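Local coordinates for protein Ta0487 (Thermoplasma acidophilum, PDB 3KBQ) that is of unknown function but belongs to the CinA family and includes a probable molybdopterin-binding domain, at residues I88-I102 / R115-E129. Sequence-based numbering, arbitrary orientation.
Sequences IGQDLRIDEDALAMI and RLKMAKIPPSCRPIE
Gln90 lies against the type I turn Pro122–Cys125 through CB and its terminal amide. Its CB lies 3.9 Å from Pro122 CB, and beyond CG, which sits beside the backbone N, the chain runs extended (chi2 -168°), carrying CD past Pro123 CG and the amide up to Ser124. There OE1 accepts from Ser124 N at 3.1 Å, the donor lying in the carbonyl plane on a lone pair, and also lies against Pro123 CD, 3.0 Å away, while NE2 gives a more bent bond to Ser124 OG (2.9 Å, 131° at the hydrogen), with Ser124 OG tilted 34° out of the Gln90 amide plane. Two bonds to one residue thus fix the amide's rotation; a leucine here would probably leave Ser124 N without this acceptor and the turn less firmly tied to 88-102.

Next along the chain, the antiparallel pair Arg93–Ile121 is closed by reciprocal backbone bonds, and Asp95 N extends the ladder to Ala119 O at 2.9 Å, nearly straight. Asp95 then caps helix 96-106: OD2 accepts from Ala98 N, and Pro127 CG packs against the carboxylate. Beyond the cap, Ala119 CB nests against Leu99 CB (3.8 Å) and Ala98 CB, with Ile102 CD1 against Met118 CB. The arrangement is a two-stranded antiparallel ribbon leading into an N-capped helix, set beside edge strand 125-128 of the mixed sheet in this probable molybdopterin-binding alpha/beta domain.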
loop_
_atom_site.group_PDB
_atom_site.type_symbol
_atom_site.label_atom_id
_atom_site.label_comp_id
_atom_site.label_asym_id
_atom_site.label_seq_id
_atom_site.Cartn_x
_atom_site.Cartn_y
_atom_site.Cartn_z
ATOM N N ILE B 88 14.898 10.012 8.635
ATOM C CA ILE B 88 16.171 9.466 9.149
ATOM C C ILE B 88 16.966 10.512 9.943
ATOM O O ILE B 88 18.094 10.248 10.396
ATOM C CB ILE B 88 17.097 8.832 8.057
ATOM C CG1 ILE B 88 17.417 9.839 6.934
ATOM C CG2 ILE B 88 16.479 7.577 7.468
ATOM C CD1 ILE B 88 18.582 9.407 6.050
ATOM N N GLY B 89 16.392 11.699 10.107
ATOM C CA GLY B 89 17.044 12.709 10.927
ATOM C C GLY B 89 18.160 13.470 10.246
ATOM O O GLY B 89 19.028 14.036 10.916
ATOM N N GLN B 90 18.130 13.547 8.916
ATOM C CA GLN B 90 19.170 14.321 8.228
ATOM C C GLN B 90 18.652 15.579 7.544
ATOM O O GLN B 90 17.457 15.713 7.265
ATOM C CB GLN B 90 19.871 13.468 7.204
ATOM C CG GLN B 90 20.384 12.189 7.769
ATOM C CD GLN B 90 21.322 11.495 6.827
ATOM O OE1 GLN B 90 21.387 11.796 5.626
ATOM N NE2 GLN B 90 22.072 10.554 7.367
ATOM N N ASP B 91 19.568 16.505 7.300
ATOM C CA ASP B 91 19.244 17.696 6.542
ATOM C C ASP B 91 19.540 17.463 5.048
ATOM O O ASP B 91 20.461 16.736 4.672
ATOM C CB ASP B 91 20.046 18.908 7.050
ATOM C CG ASP B 91 19.806 19.195 8.521
ATOM O OD1 ASP B 91 18.670 18.958 9.005
ATOM O OD2 ASP B 91 20.748 19.648 9.200
ATOM N N LEU B 92 18.756 18.107 4.207
ATOM C CA LEU B 92 19.073 18.177 2.788
ATOM C C LEU B 92 20.185 19.208 2.509
ATOM O O LEU B 92 20.173 20.301 3.073
ATOM C CB LEU B 92 17.825 18.596 2.020
ATOM C CG LEU B 92 16.629 17.637 2.115
ATOM C CD1 LEU B 92 15.400 18.262 1.427
ATOM C CD2 LEU B 92 16.980 16.275 1.536
ATOM N N ARG B 93 21.110 18.840 1.628
ATOM C CA ARG B 93 22.077 19.755 1.075
ATOM C C ARG B 93 22.147 19.512 -0.428
ATOM O O ARG B 93 21.962 18.381 -0.891
ATOM C CB ARG B 93 23.470 19.555 1.707
ATOM C CG ARG B 93 24.251 18.390 1.124
ATOM C CD ARG B 93 25.552 18.095 1.877
ATOM N NE ARG B 93 26.392 19.289 2.037
ATOM C CZ ARG B 93 27.391 19.646 1.224
ATOM N NH1 ARG B 93 27.717 18.901 0.168
ATOM N NH2 ARG B 93 28.078 20.760 1.473
ATOM N N ILE B 94 22.416 20.589 -1.167
ATOM C CA ILE B 94 22.680 20.513 -2.596
ATOM C C ILE B 94 23.821 19.523 -2.827
ATOM O O ILE B 94 24.865 19.608 -2.173
ATOM C CB ILE B 94 23.021 21.907 -3.213
ATOM C CG1 ILE B 94 21.796 22.842 -3.186
ATOM C CG2 ILE B 94 23.548 21.767 -4.658
ATOM C CD1 ILE B 94 22.133 24.348 -3.496
ATOM N N ASP B 95 23.568 18.549 -3.699
ATOM C CA ASP B 95 24.594 17.704 -4.290
ATOM C C ASP B 95 24.992 18.335 -5.619
ATOM O O ASP B 95 24.172 18.456 -6.545
ATOM C CB ASP B 95 24.041 16.278 -4.495
ATOM C CG ASP B 95 25.003 15.365 -5.274
ATOM O OD1 ASP B 95 25.431 14.367 -4.686
ATOM O OD2 ASP B 95 25.314 15.608 -6.460
ATOM N N GLU B 96 26.259 18.743 -5.715
ATOM C CA GLU B 96 26.759 19.479 -6.880
ATOM C C GLU B 96 26.743 18.667 -8.214
ATOM O O GLU B 96 26.428 19.229 -9.286
ATOM C CB GLU B 96 28.143 20.093 -6.595
ATOM C CG GLU B 96 28.214 21.104 -5.415
ATOM C CD GLU B 96 27.369 22.398 -5.606
ATOM O OE1 GLU B 96 26.928 22.723 -6.740
ATOM O OE2 GLU B 96 27.152 23.112 -4.591
ATOM N N ASP B 97 27.013 17.352 -8.141
ATOM C CA ASP B 97 26.941 16.486 -9.348
ATOM C C ASP B 97 25.492 16.457 -9.818
ATOM O O ASP B 97 25.207 16.707 -10.998
ATOM C CB ASP B 97 27.351 15.015 -9.086
ATOM C CG ASP B 97 28.706 14.856 -8.379
ATOM O OD1 ASP B 97 29.519 15.827 -8.305
ATOM O OD2 ASP B 97 28.963 13.713 -7.906
ATOM N N ALA B 98 24.594 16.163 -8.873
ATOM C CA ALA B 98 23.148 16.128 -9.143
ATOM C C ALA B 98 22.730 17.445 -9.813
ATOM O O ALA B 98 22.108 17.441 -10.890
ATOM C CB ALA B 98 22.359 15.903 -7.848
ATOM N N LEU B 99 23.117 18.565 -9.185
ATOM C CA LEU B 99 22.764 19.888 -9.707
ATOM C C LEU B 99 23.252 20.079 -11.161
ATOM O O LEU B 99 22.473 20.466 -12.045
ATOM C CB LEU B 99 23.278 21.017 -8.780
ATOM C CG LEU B 99 22.932 22.452 -9.240
ATOM C CD1 LEU B 99 21.415 22.646 -9.485
ATOM C CD2 LEU B 99 23.461 23.492 -8.256
ATOM N N ALA B 100 24.540 19.794 -11.382
ATOM C CA ALA B 100 25.109 19.730 -12.735
ATOM C C ALA B 100 24.298 18.836 -13.713
ATOM O O ALA B 100 23.989 19.269 -14.815
ATOM C CB ALA B 100 26.585 19.285 -12.686
ATOM N N MET B 101 23.955 17.613 -13.310
ATOM C CA MET B 101 23.083 16.737 -14.133
ATOM C C MET B 101 21.853 17.553 -14.589
ATOM O O MET B 101 21.556 17.670 -15.789
ATOM C CB MET B 101 22.613 15.495 -13.358
ATOM C CG MET B 101 23.689 14.705 -12.515
ATOM S SD MET B 101 23.311 12.970 -11.934
ATOM C CE MET B 101 21.726 13.062 -11.131
ATOM N N ILE B 102 21.154 18.138 -13.609
ATOM C CA ILE B 102 19.898 18.841 -13.862
ATOM C C ILE B 102 19.971 20.038 -14.833
ATOM O O ILE B 102 19.138 20.151 -15.759
ATOM C CB ILE B 102 19.195 19.203 -12.535
ATOM C CG1 ILE B 102 18.757 17.892 -11.843
ATOM C CG2 ILE B 102 17.962 20.104 -12.819
ATOM C CD1 ILE B 102 18.655 17.943 -10.351
ATOM N N ARG B 115 12.599 23.096 -9.421
ATOM C CA ARG B 115 13.578 22.321 -10.189
ATOM C C ARG B 115 14.923 22.171 -9.461
ATOM O O ARG B 115 15.445 21.012 -9.361
ATOM C CB ARG B 115 13.798 22.899 -11.592
ATOM C CG ARG B 115 12.716 22.467 -12.589
ATOM C CD ARG B 115 12.824 23.203 -13.940
ATOM N NE ARG B 115 11.554 23.133 -14.666
ATOM C CZ ARG B 115 11.188 23.992 -15.614
ATOM N NH1 ARG B 115 11.982 25.015 -15.945
ATOM N NH2 ARG B 115 10.021 23.851 -16.224
ATOM N N LEU B 116 15.477 23.304 -8.993
ATOM C CA LEU B 116 16.666 23.312 -8.187
ATOM C C LEU B 116 16.558 22.304 -7.060
ATOM O O LEU B 116 17.515 21.550 -6.846
ATOM C CB LEU B 116 16.921 24.691 -7.575
ATOM C CG LEU B 116 18.115 24.841 -6.609
ATOM C CD1 LEU B 116 19.443 24.544 -7.337
ATOM C CD2 LEU B 116 18.166 26.273 -6.027
ATOM N N LYS B 117 15.404 22.274 -6.362
ATOM C CA LYS B 117 15.274 21.428 -5.155
ATOM C C LYS B 117 15.475 19.945 -5.463
ATOM O O LYS B 117 15.773 19.167 -4.544
ATOM C CB LYS B 117 13.997 21.720 -4.339
ATOM C CG LYS B 117 12.702 21.112 -4.873
ATOM C CD LYS B 117 12.401 19.751 -4.201
ATOM C CE LYS B 117 11.747 18.713 -5.177
ATOM N NZ LYS B 117 10.957 19.304 -6.311
ATOM N N MET B 118 15.367 19.549 -6.740
ATOM C CA MET B 118 15.645 18.140 -7.102
ATOM C C MET B 118 17.098 17.722 -6.865
ATOM O O MET B 118 17.381 16.514 -6.831
ATOM C CB MET B 118 15.239 17.778 -8.565
ATOM C CG MET B 118 13.742 17.735 -8.865
ATOM S SD MET B 118 13.370 17.389 -10.624
ATOM C CE MET B 118 14.523 18.439 -11.523
ATOM N N ALA B 119 18.012 18.684 -6.711
ATOM C CA ALA B 119 19.408 18.355 -6.356
ATOM C C ALA B 119 19.680 18.282 -4.855
ATOM O O ALA B 119 20.814 18.014 -4.457
ATOM C CB ALA B 119 20.408 19.326 -7.036
ATOM N N LYS B 120 18.665 18.563 -4.024
ATOM C CA LYS B 120 18.820 18.595 -2.555
ATOM C C LYS B 120 18.667 17.152 -2.041
ATOM O O LYS B 120 17.676 16.473 -2.331
ATOM C CB LYS B 120 17.803 19.567 -1.925
ATOM C CG LYS B 120 18.131 21.069 -1.966
ATOM C CD LYS B 120 19.007 21.495 -0.723
ATOM C CE LYS B 120 18.708 22.938 -0.150
ATOM N NZ LYS B 120 19.770 24.061 -0.326
ATOM N N ILE B 121 19.669 16.650 -1.329
ATOM C CA ILE B 121 19.778 15.212 -1.031
ATOM C C ILE B 121 20.316 15.117 0.402
ATOM O O ILE B 121 21.083 15.993 0.789
ATOM C CB ILE B 121 20.770 14.590 -2.038
ATOM C CG1 ILE B 121 20.047 13.995 -3.245
ATOM C CG2 ILE B 121 21.639 13.523 -1.462
ATOM C CD1 ILE B 121 21.020 13.879 -4.455
ATOM N N PRO B 122 19.899 14.102 1.199
ATOM C CA PRO B 122 20.619 13.922 2.472
ATOM C C PRO B 122 21.965 13.169 2.268
ATOM O O PRO B 122 22.137 12.471 1.272
ATOM C CB PRO B 122 19.627 13.092 3.304
ATOM C CG PRO B 122 18.955 12.235 2.328
ATOM C CD PRO B 122 18.884 13.041 1.004
ATOM N N PRO B 123 22.924 13.309 3.197
ATOM C CA PRO B 123 24.235 12.647 2.998
ATOM C C PRO B 123 24.206 11.122 2.940
ATOM O O PRO B 123 25.115 10.526 2.381
ATOM C CB PRO B 123 25.058 13.113 4.213
ATOM C CG PRO B 123 24.086 13.525 5.203
ATOM C CD PRO B 123 22.926 14.120 4.422
ATOM N N SER B 124 23.169 10.491 3.489
ATOM C CA SER B 124 23.040 9.033 3.403
ATOM C C SER B 124 22.714 8.492 2.008
ATOM O O SER B 124 22.667 7.267 1.821
ATOM C CB SER B 124 21.948 8.560 4.358
ATOM O OG SER B 124 22.494 8.246 5.633
ATOM N N CYS B 125 22.448 9.386 1.054
ATOM C CA CYS B 125 22.040 8.981 -0.292
ATOM C C CYS B 125 23.047 9.393 -1.339
ATOM O O CYS B 125 23.748 10.377 -1.146
ATOM C CB CYS B 125 20.695 9.606 -0.635
ATOM S SG CYS B 125 19.370 9.069 0.490
ATOM N N ARG B 126 23.106 8.632 -2.432
ATOM C CA ARG B 126 23.787 9.009 -3.662
ATOM C C ARG B 126 22.750 9.149 -4.788
ATOM O O ARG B 126 21.833 8.312 -4.882
ATOM C CB ARG B 126 24.740 7.901 -4.080
ATOM C CG ARG B 126 26.043 7.859 -3.333
ATOM C CD ARG B 126 26.991 6.873 -4.021
ATOM N NE ARG B 126 26.612 5.475 -3.792
ATOM C CZ ARG B 126 26.195 4.627 -4.731
ATOM N NH1 ARG B 126 26.099 5.013 -5.999
ATOM N NH2 ARG B 126 25.874 3.379 -4.395
ATOM N N PRO B 127 22.920 10.142 -5.690
ATOM C CA PRO B 127 21.959 10.207 -6.783
ATOM C C PRO B 127 22.230 9.137 -7.833
ATOM O O PRO B 127 23.370 8.740 -7.991
ATOM C CB PRO B 127 22.172 11.609 -7.369
ATOM C CG PRO B 127 23.619 12.038 -6.964
ATOM C CD PRO B 127 24.059 11.076 -5.862
ATOM N N ILE B 128 21.184 8.669 -8.516
ATOM C CA ILE B 128 21.309 7.801 -9.678
ATOM C C ILE B 128 20.789 8.542 -10.909
ATOM O O ILE B 128 19.665 9.087 -10.894
ATOM C CB ILE B 128 20.415 6.523 -9.625
ATOM C CG1 ILE B 128 20.306 5.935 -8.205
ATOM C CG2 ILE B 128 20.942 5.542 -10.679
ATOM C CD1 ILE B 128 18.993 5.110 -7.929
ATOM N N GLU B 129 21.580 8.512 -11.974
ATOM C CA GLU B 129 21.284 9.242 -13.200
ATOM C C GLU B 129 19.976 8.808 -13.808
ATOM O O GLU B 129 19.687 7.615 -13.880
ATOM C CB GLU B 129 22.392 9.023 -14.215
ATOM C CG GLU B 129 22.308 10.041 -15.352
ATOM C CD GLU B 129 22.532 9.422 -16.731
ATOM O OE1 GLU B 129 22.461 10.164 -17.752
ATOM O OE2 GLU B 129 22.793 8.198 -16.791
#